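Local coordinates for aerotolerance-related membrane protein (PDB 4JDU), which is of unknown precise function but probably contributes to oxygen tolerance and binds calcium through its von Willebrand factor type A domain, at residues T89-A94 / G123-A128; V139-V144 / E180-G185; A14-N19 / I53-D58. The protein carries 6 engineered substitutions. All blocks are in the same frame, centred on the assembly; numbering follows the deposited sequence. Where two conformers were deposited one is given.

The three contacts lie in one von Willebrand factor type A domain and come in series along the chain: contact 3, then contact 1, then contact 2. Contact 3 joins neighbouring parallel strands of the central sheet. Contact 2 packs helix 175-184 on strand 138-143 of the same sheet. Contact 1 joins the starts of helices 91-99 and 125-134 and touches both others, its centre about 11 Å from each. The centres of contacts 2 and 3 are about 15 Å apart, without touching. Contact 1 meets contact 2 through Ala-125 and Ile-181, and contact 3 through Ala-94 and Phe-55. Contacts 1 and 3 share the calcium ion, so the metal site draws on separate parts of the chain.

Contact 1: residues T89-A94 / G123-A128; sequences TAIGAA and GGAVAA. Engineered in segment 123-128: Ala-127 (natural residue Glu). With CA (calcium ion), chain C.
Ile-91 meets Ala-125 where two helices of the von Willebrand factor type A fold begin side by side. The Ile-91 side chain starts the contact at its branch point: CB lies 4.0 Å from Ala-125 CB. CG2 is anti to the backbone N and also reaches Ala-125 CB, at the same range, and it touches Ile-181 CD1. CG1 turns the other way, anti to the carbonyl carbon (chi1 -60°), and lies against the ring of Phe-55. CD1, the tip, extends from CG1 (chi2 176°) and also comes near the end of Ile-181. One isoleucine thus joins the neighbouring helix to a strand of the sheet.

Gly-92 brings the backbones together. It has no side chain, and its CA comes within 3.7 Å of Ala-125 CA. Gly-124 O lies 4.0 Å from the same Gly-92 CA. One turn further on, Ala-128 CB packs 3.7 Å from Gly-92 O. The joint is therefore van der Waals packing, mostly of glycine and alanine, with backbone atoms doing much of the touching.

Both helices start here, with Ala-90 and Gly-124 at their N-cap positions. Gly-124 has a positive phi (103°) and its O accepts from Ala-128 N. Just before Ala-90, Thr-89 belongs to the metal site. Ser-18, Ser-20 and two waters also bind the calcium ion there, and Thr-89 OG1 coordinates it at 2.4 Å.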
ATOM      1  N   THR A  89      -7.158  -7.794  -6.627  1.00 40.37           N
ATOM      2  CA  THR A  89      -6.908  -6.690  -5.699  1.00 34.76           C
ATOM      3  C   THR A  89      -7.814  -6.741  -4.463  1.00 42.31           C
ATOM      4  O   THR A  89      -9.016  -6.473  -4.550  1.00 47.32           O
ATOM      5  CB  THR A  89      -7.041  -5.344  -6.421  1.00 37.35           C
ATOM      6  OG1 THR A  89      -6.053  -5.279  -7.460  1.00 31.68           O
ATOM      7  CG2 THR A  89      -6.846  -4.182  -5.447  1.00 39.16           C
ATOM      8  N   ALA A  90      -7.216  -7.076  -3.318  1.00 29.73           N
ATOM      9  CA  ALA A  90      -7.960  -7.364  -2.088  1.00 34.28           C
ATOM     10  C   ALA A  90      -7.492  -6.500  -0.917  1.00 26.91           C
ATOM     11  O   ALA A  90      -6.850  -6.992   0.019  1.00 25.61           O
ATOM     12  CB  ALA A  90      -7.820  -8.833  -1.735  1.00 33.49           C
ATOM     13  N   ILE A  91      -7.826  -5.213  -0.971  1.00 17.35           N
ATOM     14  CA  ILE A  91      -7.400  -4.274   0.051  1.00 18.79           C
ATOM     15  C   ILE A  91      -7.945  -4.648   1.440  1.00 17.55           C
ATOM     16  O   ILE A  91      -7.234  -4.537   2.449  1.00 16.86           O
ATOM     17  CB  ILE A  91      -7.810  -2.824  -0.325  1.00 18.97           C
ATOM     18  CG1 ILE A  91      -7.172  -2.419  -1.661  1.00 22.11           C
ATOM     19  CG2 ILE A  91      -7.413  -1.858   0.777  1.00 22.00           C
ATOM     20  CD1 ILE A  91      -7.611  -1.036  -2.158  1.00 22.30           C
ATOM     21  N   GLY A  92      -9.197  -5.095   1.502  1.00 17.97           N
ATOM     22  CA  GLY A  92      -9.798  -5.475   2.773  1.00 18.19           C
ATOM     23  C   GLY A  92      -9.033  -6.606   3.435  1.00 19.15           C
ATOM     24  O   GLY A  92      -8.753  -6.566   4.633  1.00 17.66           O
ATOM     25  N   ALA A  93      -8.690  -7.620   2.654  1.00 16.40           N
ATOM     26  CA  ALA A  93      -7.909  -8.733   3.181  1.00 20.53           C
ATOM     27  C   ALA A  93      -6.567  -8.256   3.730  1.00 19.18           C
ATOM     28  O   ALA A  93      -6.112  -8.748   4.765  1.00 17.51           O
ATOM     29  CB  ALA A  93      -7.713  -9.805   2.111  1.00 19.00           C
ATOM     30  N   ALA A  94      -5.941  -7.300   3.048  1.00 14.21           N
ATOM     31  CA  ALA A  94      -4.659  -6.758   3.497  1.00 13.13           C
ATOM     32  C   ALA A  94      -4.795  -5.967   4.800  1.00 13.88           C
ATOM     33  O   ALA A  94      -3.954  -6.099   5.701  1.00 14.86           O
ATOM     34  CB  ALA A  94      -4.008  -5.900   2.396  1.00 15.34           C
ATOM     35  N   GLY A 123     -15.152  -6.513  -2.230  1.00 53.77           N
ATOM     36  CA  GLY A 123     -15.781  -5.610  -1.285  1.00 52.30           C
ATOM     37  C   GLY A 123     -15.172  -5.765   0.095  1.00 51.42           C
ATOM     38  O   GLY A 123     -14.444  -6.726   0.352  1.00 51.57           O
ATOM     39  N   GLY A 124     -15.447  -4.816   0.983  1.00 42.95           N
ATOM     40  CA  GLY A 124     -15.031  -4.953   2.368  1.00 36.50           C
ATOM     41  C   GLY A 124     -13.814  -4.162   2.817  1.00 29.74           C
ATOM     42  O   GLY A 124     -13.426  -4.239   3.981  1.00 28.07           O
ATOM     43  N   ALA A 125     -13.205  -3.400   1.916  1.00 24.41           N
ATOM     44  CA  ALA A 125     -12.071  -2.564   2.298  1.00 20.60           C
ATOM     45  C   ALA A 125     -12.490  -1.478   3.290  1.00 21.46           C
ATOM     46  O   ALA A 125     -11.802  -1.236   4.285  1.00 20.82           O
ATOM     47  CB  ALA A 125     -11.422  -1.944   1.071  1.00 25.95           C
ATOM     48  N   VAL A 126     -13.617  -0.825   3.015  1.00 21.78           N
ATOM     49  CA  VAL A 126     -14.115   0.217   3.907  1.00 21.66           C
ATOM     50  C   VAL A 126     -14.477  -0.375   5.274  1.00 23.81           C
ATOM     51  O   VAL A 126     -14.106   0.182   6.315  1.00 22.76           O
ATOM     52  CB  VAL A 126     -15.308   0.979   3.274  1.00 22.85           C
ATOM     53  CG1 VAL A 126     -15.879   1.981   4.243  1.00 26.58           C
ATOM     54  CG2 VAL A 126     -14.872   1.687   1.997  1.00 22.87           C
ATOM     55  N   ALA A 127     -15.169  -1.516   5.266  1.00 23.51           N
ATOM     56  CA  ALA A 127     -15.542  -2.213   6.499  1.00 22.55           C
ATOM     57  C   ALA A 127     -14.302  -2.632   7.290  1.00 21.02           C
ATOM     58  O   ALA A 127     -14.290  -2.557   8.522  1.00 24.04           O
ATOM     59  CB  ALA A 127     -16.408  -3.427   6.179  1.00 25.81           C
ATOM     60  N   ALA A 128     -13.266  -3.077   6.589  1.00 20.39           N
ATOM     61  CA  ALA A 128     -12.028  -3.451   7.256  1.00 16.13           C
ATOM     62  C   ALA A 128     -11.381  -2.236   7.917  1.00 19.70           C
ATOM     63  O   ALA A 128     -10.867  -2.334   9.036  1.00 19.11           O
ATOM     64  CB  ALA A 128     -11.051  -4.111   6.272  1.00 16.00           C
TER
HETATM   65 CA    CA C 302      -4.766  -3.868  -8.898  0.54 16.09          CA
HETATM   66  O   HOH W   1      -4.414  -5.599 -10.867  1.00 30.70           O
HETATM   67  O   HOH W   2      -6.597  -3.413 -10.486  1.00 52.55           O

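Contact 2: residues V139-V144 / E180-G185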
ATOM      1  N   VAL A 139      -5.854   3.721   9.846  1.00 15.16           N
ATOM      2  CA  VAL A 139      -5.577   3.273   8.481  1.00 14.90           C
ATOM      3  C   VAL A 139      -5.424   4.471   7.554  1.00 14.82           C
ATOM      4  O   VAL A 139      -6.359   5.261   7.368  1.00 16.31           O
ATOM      5  CB  VAL A 139      -6.669   2.360   7.916  1.00 16.36           C
ATOM      6  CG1 VAL A 139      -6.248   1.819   6.555  1.00 16.73           C
ATOM      7  CG2 VAL A 139      -6.978   1.224   8.881  1.00 18.03           C
ATOM      8  N   ASN A 140      -4.219   4.587   7.003  1.00 14.54           N
ATOM      9  CA  ASN A 140      -3.852   5.633   6.055  1.00 14.35           C
ATOM     10  C   ASN A 140      -3.743   5.026   4.670  1.00 15.31           C
ATOM     11  O   ASN A 140      -3.440   3.844   4.520  1.00 14.61           O
ATOM     12  CB  ASN A 140      -2.500   6.233   6.452  1.00 16.36           C
ATOM     13  CG  ASN A 140      -2.501   6.767   7.872  1.00 16.78           C
ATOM     14  OD1 ASN A 140      -3.129   7.792   8.159  1.00 17.61           O
ATOM     15  ND2 ASN A 140      -1.793   6.076   8.773  1.00 18.76           N
ATOM     16  N   VAL A 141      -3.970   5.842   3.651  1.00 14.52           N
ATOM     17  CA  VAL A 141      -3.859   5.363   2.281  1.00 15.74           C
ATOM     18  C   VAL A 141      -3.016   6.307   1.427  1.00 15.75           C
ATOM     19  O   VAL A 141      -3.264   7.526   1.385  1.00 16.58           O
ATOM     20  CB  VAL A 141      -5.249   5.174   1.631  1.00 14.68           C
ATOM     21  CG1 VAL A 141      -5.099   4.632   0.219  1.00 17.31           C
ATOM     22  CG2 VAL A 141      -6.127   4.240   2.466  1.00 16.13           C
ATOM     23  N   LEU A 142      -2.000   5.745   0.774  1.00 15.18           N
ATOM     24  CA  LEU A 142      -1.206   6.481  -0.200  1.00 15.44           C
ATOM     25  C   LEU A 142      -1.599   5.966  -1.578  1.00 14.49           C
ATOM     26  O   LEU A 142      -1.387   4.789  -1.905  1.00 15.75           O
ATOM     27  CB  LEU A 142       0.293   6.307   0.052  1.00 17.71           C
ATOM     28  CG  LEU A 142       0.744   6.567   1.489  1.00 25.62           C
ATOM     29  CD1 LEU A 142       2.251   6.445   1.630  1.00 22.32           C
ATOM     30  CD2 LEU A 142       0.250   7.915   1.988  1.00 32.58           C
ATOM     31  N   GLY A 143      -2.214   6.842  -2.369  1.00 17.32           N
ATOM     32  CA  GLY A 143      -2.696   6.465  -3.685  1.00 16.33           C
ATOM     33  C   GLY A 143      -1.628   6.740  -4.722  1.00 16.40           C
ATOM     34  O   GLY A 143      -1.128   7.865  -4.821  1.00 19.94           O
ATOM     35  N   VAL A 144      -1.249   5.709  -5.468  1.00 14.90           N
ATOM     36  CA  VAL A 144      -0.250   5.900  -6.519  0.53 14.25           C
ATOM     37  C   VAL A 144      -0.875   5.674  -7.876  1.00 15.23           C
ATOM     38  O   VAL A 144      -1.607   4.715  -8.101  1.00 16.57           O
ATOM     39  CB  VAL A 144       1.004   4.993  -6.367  0.53 16.85           C
ATOM     40  CG1 VAL A 144       1.904   5.489  -5.239  0.53 16.16           C
ATOM     41  CG2 VAL A 144       0.594   3.570  -6.135  0.53 13.72           C
ATOM     42  N   GLU A 180     -12.206   7.211   0.931  1.00 17.55           N
ATOM     43  CA  GLU A 180     -13.210   6.699   1.853  1.00 20.41           C
ATOM     44  C   GLU A 180     -12.558   5.733   2.847  1.00 21.10           C
ATOM     45  O   GLU A 180     -12.900   5.716   4.034  1.00 19.90           O
ATOM     46  CB  GLU A 180     -14.359   6.031   1.098  1.00 21.18           C
ATOM     47  CG  GLU A 180     -15.562   5.729   1.981  1.00 20.98           C
ATOM     48  CD  GLU A 180     -16.634   4.930   1.269  1.00 24.20           C
ATOM     49  OE1 GLU A 180     -16.404   4.529   0.107  1.00 27.82           O
ATOM     50  OE2 GLU A 180     -17.697   4.694   1.885  1.00 26.73           O
ATOM     51  N   ILE A 181     -11.616   4.939   2.362  1.00 17.45           N
ATOM     52  CA  ILE A 181     -10.887   4.008   3.230  1.00 18.56           C
ATOM     53  C   ILE A 181     -10.134   4.757   4.324  1.00 18.25           C
ATOM     54  O   ILE A 181     -10.233   4.404   5.504  1.00 15.38           O
ATOM     55  CB  ILE A 181      -9.930   3.114   2.425  1.00 16.47           C
ATOM     56  CG1 ILE A 181     -10.737   2.166   1.526  1.00 19.62           C
ATOM     57  CG2 ILE A 181      -9.013   2.315   3.356  1.00 18.67           C
ATOM     58  CD1 ILE A 181      -9.905   1.480   0.444  1.00 24.04           C
ATOM     59  N   ALA A 182      -9.418   5.810   3.949  1.00 15.96           N
ATOM     60  CA  ALA A 182      -8.682   6.598   4.933  1.00 17.55           C
ATOM     61  C   ALA A 182      -9.626   7.289   5.906  1.00 17.83           C
ATOM     62  O   ALA A 182      -9.344   7.348   7.111  1.00 18.22           O
ATOM     63  CB  ALA A 182      -7.789   7.622   4.243  1.00 17.82           C
ATOM     64  N   LYS A 183     -10.739   7.825   5.403  1.00 16.62           N
ATOM     65  CA  LYS A 183     -11.719   8.478   6.267  1.00 18.98           C
ATOM     66  C   LYS A 183     -12.233   7.505   7.323  1.00 18.62           C
ATOM     67  O   LYS A 183     -12.209   7.803   8.527  1.00 20.21           O
ATOM     68  CB  LYS A 183     -12.885   9.026   5.440  1.00 19.45           C
ATOM     69  CG  LYS A 183     -14.090   9.431   6.293  1.00 23.69           C
ATOM     70  CD  LYS A 183     -15.321   9.667   5.426  1.00 29.11           C
ATOM     71  CE  LYS A 183     -16.550   9.939   6.279  1.00 36.67           C
ATOM     72  NZ  LYS A 183     -17.754  10.138   5.424  1.00 39.16           N
ATOM     73  N   GLU A 184     -12.682   6.334   6.881  1.00 18.81           N
ATOM     74  CA  GLU A 184     -13.252   5.377   7.816  1.00 19.01           C
ATOM     75  C   GLU A 184     -12.178   4.767   8.703  1.00 21.13           C
ATOM     76  O   GLU A 184     -12.483   4.268   9.783  1.00 21.76           O
ATOM     77  CB  GLU A 184     -14.039   4.291   7.077  1.00 18.24           C
ATOM     78  CG  GLU A 184     -15.287   4.813   6.363  1.00 23.23           C
ATOM     79  CD  GLU A 184     -16.309   5.462   7.281  1.00 29.10           C
ATOM     80  OE1 GLU A 184     -17.119   6.267   6.771  1.00 38.02           O
ATOM     81  OE2 GLU A 184     -16.325   5.165   8.497  1.00 33.23           O
ATOM     82  N   GLY A 185     -10.925   4.816   8.246  1.00 18.35           N
ATOM     83  CA  GLY A 185      -9.799   4.356   9.041  1.00 18.13           C
ATOM     84  C   GLY A 185      -9.223   5.408   9.975  1.00 17.67           C
ATOM     85  O   GLY A 185      -8.193   5.156  10.611  1.00 16.45           O
TER
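Val-139 N donates to Gly-185 O, and this 2.8 Å bond ties the start of the strand to the end of the helix. It is nearly straight at hydrogen (172°). Gly-185 is the residue at which the chain leaves the helix. Its CA lies 3.9 Å from Val-139 CB. Before it, Glu-184 O is held by the hydroxyl of Ser-133 on helix 125-134.

Along the strand from there, the helix rests on two valines of one face. Val-139 O lies 3.6 Å from Ala-182 CA, and Val-139 CG1 lies 4.3 Å from Ile-181 CG2. In Val-141, chi1 of -178° puts CG1 anti to the backbone N, which leaves CG2 anti to the carbonyl carbon and facing the helix. That CG2 methyl meets Ile-181 CG2 at 3.6 Å, the two side chains crossing at about a right angle. The same methyl lies 3.9 Å from Ala-182 N and 4.2 Å from Ala-182 CB. Tyr-189 of the next strand adds to the packing on Val-141 and Ala-182.

The helix and strand segments run nearly antiparallel (158°). Strand 138-143, helix 175-184 and the neighbouring parallel strand 189-191 form a beta-alpha-beta crossover of the Rossmann-like von Willebrand factor type A fold.

Contact 3: residues A14-N19 / I53-D58. With CA (calcium ion), chain C.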
ATOM      1  N   ALA A  14       1.090  -1.986   3.979  1.00 13.89           N
ATOM      2  CA  ALA A  14       0.419  -2.964   3.126  1.00 11.98           C
ATOM      3  C   ALA A  14       0.566  -2.500   1.686  1.00 12.14           C
ATOM      4  O   ALA A  14      -0.080  -1.529   1.278  1.00 13.77           O
ATOM      5  CB  ALA A  14      -1.054  -3.110   3.512  1.00 14.52           C
ATOM      6  N   LEU A  15       1.435  -3.173   0.938  1.00 13.83           N
ATOM      7  CA  LEU A  15       1.784  -2.755  -0.418  1.00 12.19           C
ATOM      8  C   LEU A  15       1.076  -3.594  -1.463  1.00 12.56           C
ATOM      9  O   LEU A  15       1.236  -4.814  -1.504  1.00 12.97           O
ATOM     10  CB  LEU A  15       3.294  -2.844  -0.634  1.00 14.34           C
ATOM     11  CG  LEU A  15       3.816  -2.607  -2.060  1.00 12.97           C
ATOM     12  CD1 LEU A  15       3.576  -1.176  -2.504  1.00 15.17           C
ATOM     13  CD2 LEU A  15       5.286  -2.917  -2.083  1.00 14.94           C
ATOM     14  N   ASP A  16       0.304  -2.925  -2.310  1.00 14.42           N
ATOM     15  CA  ASP A  16      -0.327  -3.534  -3.480  1.00 12.89           C
ATOM     16  C   ASP A  16       0.749  -3.936  -4.495  1.00 14.65           C
ATOM     17  O   ASP A  16       1.477  -3.078  -4.995  1.00 15.28           O
ATOM     18  CB  ASP A  16      -1.246  -2.470  -4.100  1.00 13.42           C
ATOM     19  CG  ASP A  16      -2.227  -3.028  -5.107  1.00 16.59           C
ATOM     20  OD1 ASP A  16      -1.920  -4.034  -5.778  1.00 15.84           O
ATOM     21  OD2 ASP A  16      -3.317  -2.419  -5.250  1.00 18.68           O
ATOM     22  N   ILE A  17       0.854  -5.228  -4.795  1.00 12.52           N
ATOM     23  CA  ILE A  17       1.763  -5.693  -5.847  1.00 14.04           C
ATOM     24  C   ILE A  17       1.002  -6.374  -6.987  1.00 14.86           C
ATOM     25  O   ILE A  17       1.560  -7.176  -7.752  1.00 15.49           O
ATOM     26  CB  ILE A  17       2.898  -6.587  -5.298  1.00 12.65           C
ATOM     27  CG1 ILE A  17       2.356  -7.883  -4.690  1.00 13.19           C
ATOM     28  CG2 ILE A  17       3.723  -5.802  -4.269  1.00 14.11           C
ATOM     29  CD1 ILE A  17       3.464  -8.915  -4.464  1.00 16.08           C
ATOM     30  N   SER A  18      -0.275  -6.017  -7.111  1.00 15.36           N
ATOM     31  CA  SER A  18      -1.107  -6.537  -8.189  1.00 16.30           C
ATOM     32  C   SER A  18      -0.647  -5.987  -9.526  1.00 15.96           C
ATOM     33  O   SER A  18       0.114  -5.016  -9.596  1.00 15.23           O
ATOM     34  CB  SER A  18      -2.587  -6.222  -7.947  1.00 20.48           C
ATOM     35  OG  SER A  18      -2.869  -4.832  -8.046  1.00 19.44           O
ATOM     36  N   ASN A  19      -1.130  -6.603 -10.594  1.00 17.08           N
ATOM     37  CA  ASN A  19      -0.639  -6.284 -11.925  0.51 17.15           C
ATOM     38  C   ASN A  19      -0.831  -4.819 -12.330  1.00 16.43           C
ATOM     39  O   ASN A  19       0.002  -4.260 -13.029  1.00 15.68           O
ATOM     40  CB  ASN A  19      -1.250  -7.224 -12.966  0.51 20.36           C
ATOM     41  CG  ASN A  19      -0.195  -7.928 -13.790  0.51 28.77           C
ATOM     42  OD1 ASN A  19       0.242  -7.415 -14.820  0.51 31.70           O
ATOM     43  ND2 ASN A  19       0.246  -9.090 -13.327  0.51 32.57           N
ATOM     44  N   ILE A  53       3.447  -6.063   4.558  1.00 12.60           N
ATOM     45  CA  ILE A  53       2.567  -7.006   3.897  1.00 12.55           C
ATOM     46  C   ILE A  53       2.538  -6.648   2.414  1.00 13.50           C
ATOM     47  O   ILE A  53       2.571  -5.467   2.056  1.00 13.71           O
ATOM     48  CB  ILE A  53       1.153  -6.881   4.500  1.00 13.42           C
ATOM     49  CG1 ILE A  53       1.116  -7.611   5.841  1.00 14.47           C
ATOM     50  CG2 ILE A  53       0.072  -7.424   3.562  1.00 17.10           C
ATOM     51  CD1 ILE A  53      -0.029  -7.185   6.719  1.00 17.12           C
ATOM     52  N   VAL A  54       2.525  -7.658   1.553  1.00 12.78           N
ATOM     53  CA  VAL A  54       2.219  -7.436   0.141  1.00 12.82           C
ATOM     54  C   VAL A  54       0.890  -8.094  -0.193  1.00 12.93           C
ATOM     55  O   VAL A  54       0.493  -9.095   0.430  1.00 14.27           O
ATOM     56  CB  VAL A  54       3.327  -7.974  -0.798  1.00 14.61           C
ATOM     57  CG1 VAL A  54       4.641  -7.252  -0.544  1.00 16.19           C
ATOM     58  CG2 VAL A  54       3.490  -9.504  -0.647  1.00 14.46           C
ATOM     59  N   PHE A  55       0.173  -7.535  -1.158  1.00 13.19           N
ATOM     60  CA  PHE A  55      -1.107  -8.128  -1.528  1.00 12.93           C
ATOM     61  C   PHE A  55      -1.463  -7.955  -2.995  1.00 14.78           C
ATOM     62  O   PHE A  55      -1.063  -6.987  -3.645  1.00 14.92           O
ATOM     63  CB  PHE A  55      -2.246  -7.591  -0.640  1.00 13.73           C
ATOM     64  CG  PHE A  55      -2.615  -6.146  -0.903  1.00 12.88           C
ATOM     65  CD1 PHE A  55      -1.957  -5.115  -0.236  1.00 12.52           C
ATOM     66  CD2 PHE A  55      -3.629  -5.815  -1.805  1.00 14.12           C
ATOM     67  CE1 PHE A  55      -2.305  -3.787  -0.451  1.00 14.09           C
ATOM     68  CE2 PHE A  55      -3.966  -4.475  -2.042  1.00 15.60           C
ATOM     69  CZ  PHE A  55      -3.302  -3.469  -1.364  1.00 14.71           C
ATOM     70  N   ALA A  56      -2.242  -8.906  -3.488  1.00 16.67           N
ATOM     71  CA  ALA A  56      -2.947  -8.759  -4.750  1.00 17.57           C
ATOM     72  C   ALA A  56      -4.316  -9.370  -4.496  1.00 19.93           C
ATOM     73  O   ALA A  56      -5.123  -8.766  -3.794  1.00 21.81           O
ATOM     74  CB  ALA A  56      -2.201  -9.460  -5.884  1.00 18.06           C
ATOM     75  N   GLY A  57      -4.565 -10.571  -5.002  1.00 22.76           N
ATOM     76  CA  GLY A  57      -5.810 -11.262  -4.709  1.00 25.64           C
ATOM     77  C   GLY A  57      -5.846 -11.797  -3.288  1.00 25.62           C
ATOM     78  O   GLY A  57      -6.918 -12.025  -2.716  1.00 28.74           O
ATOM     79  N   ASP A  58      -4.663 -12.012  -2.721  1.00 20.60           N
ATOM     80  CA  ASP A  58      -4.533 -12.417  -1.329  1.00 23.88           C
ATOM     81  C   ASP A  58      -3.416 -11.591  -0.707  1.00 17.57           C
ATOM     82  O   ASP A  58      -2.654 -10.933  -1.422  1.00 18.34           O
ATOM     83  CB  ASP A  58      -4.202 -13.905  -1.239  1.00 27.33           C
ATOM     84  CG  ASP A  58      -3.198 -14.339  -2.290  1.00 39.13           C
TER
HETATM   85 CA    CA C 302      -4.766  -3.868  -8.898  0.54 16.09          CA
HETATM   86  O   HOH W   1      -4.414  -5.599 -10.867  1.00 30.70           O
HETATM   87  O   HOH W   2      -6.597  -3.413 -10.486  1.00 52.55           O
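Ser-18 packs its CB 3.9 Å from Ala-56 CB and uses OG to bind the calcium ion at 2.3 Å. Two waters and the hydroxyls of Ser-20 and Thr-89 are further ligands. This is the metal-ion-dependent adhesion site of the von Willebrand factor A fold, with Asp-16, Ser-18 and Ser-20 forming its Asp-x-Ser-x-Ser sequence.

Asp-16 stands in the second shell. Its OD1 accepts from Ser-18 OG at 2.6 Å, on the syn side and 16° out of the carboxylate plane. OD1 also accepts from Ser-18 N at 2.9 Å, which closes an Asx turn. Thr-116 OG1 holds OD2.

Phe-55 packs against Asp-16 on the same side of the sheet, its CG between backbone N and carbonyl carbon (chi1 71°). One ring face takes Asp-16 CA in a CH-pi contact, 3.8 Å from the ring centroid. Asp-16 CB sits 3.6 Å from Phe-55 CZ, and the carboxylate is turned 35° from the ring.

Parallel strand pairing sets both residues in place. Leu-15 N bonds to Ile-53 O at 2.8 Å, and Phe-55 N to Leu-15 O. Ile-17 N then bonds to Phe-55 O at 2.8 Å. Past the strand end, Ile-17 CD1 packs on Val-54 CB.

Ser-18 OG thus donates to a carboxylate while binding the metal. The negative charge of Asp-16 would probably polarise this hydroxyl and partly balance the calcium charge without direct coordination.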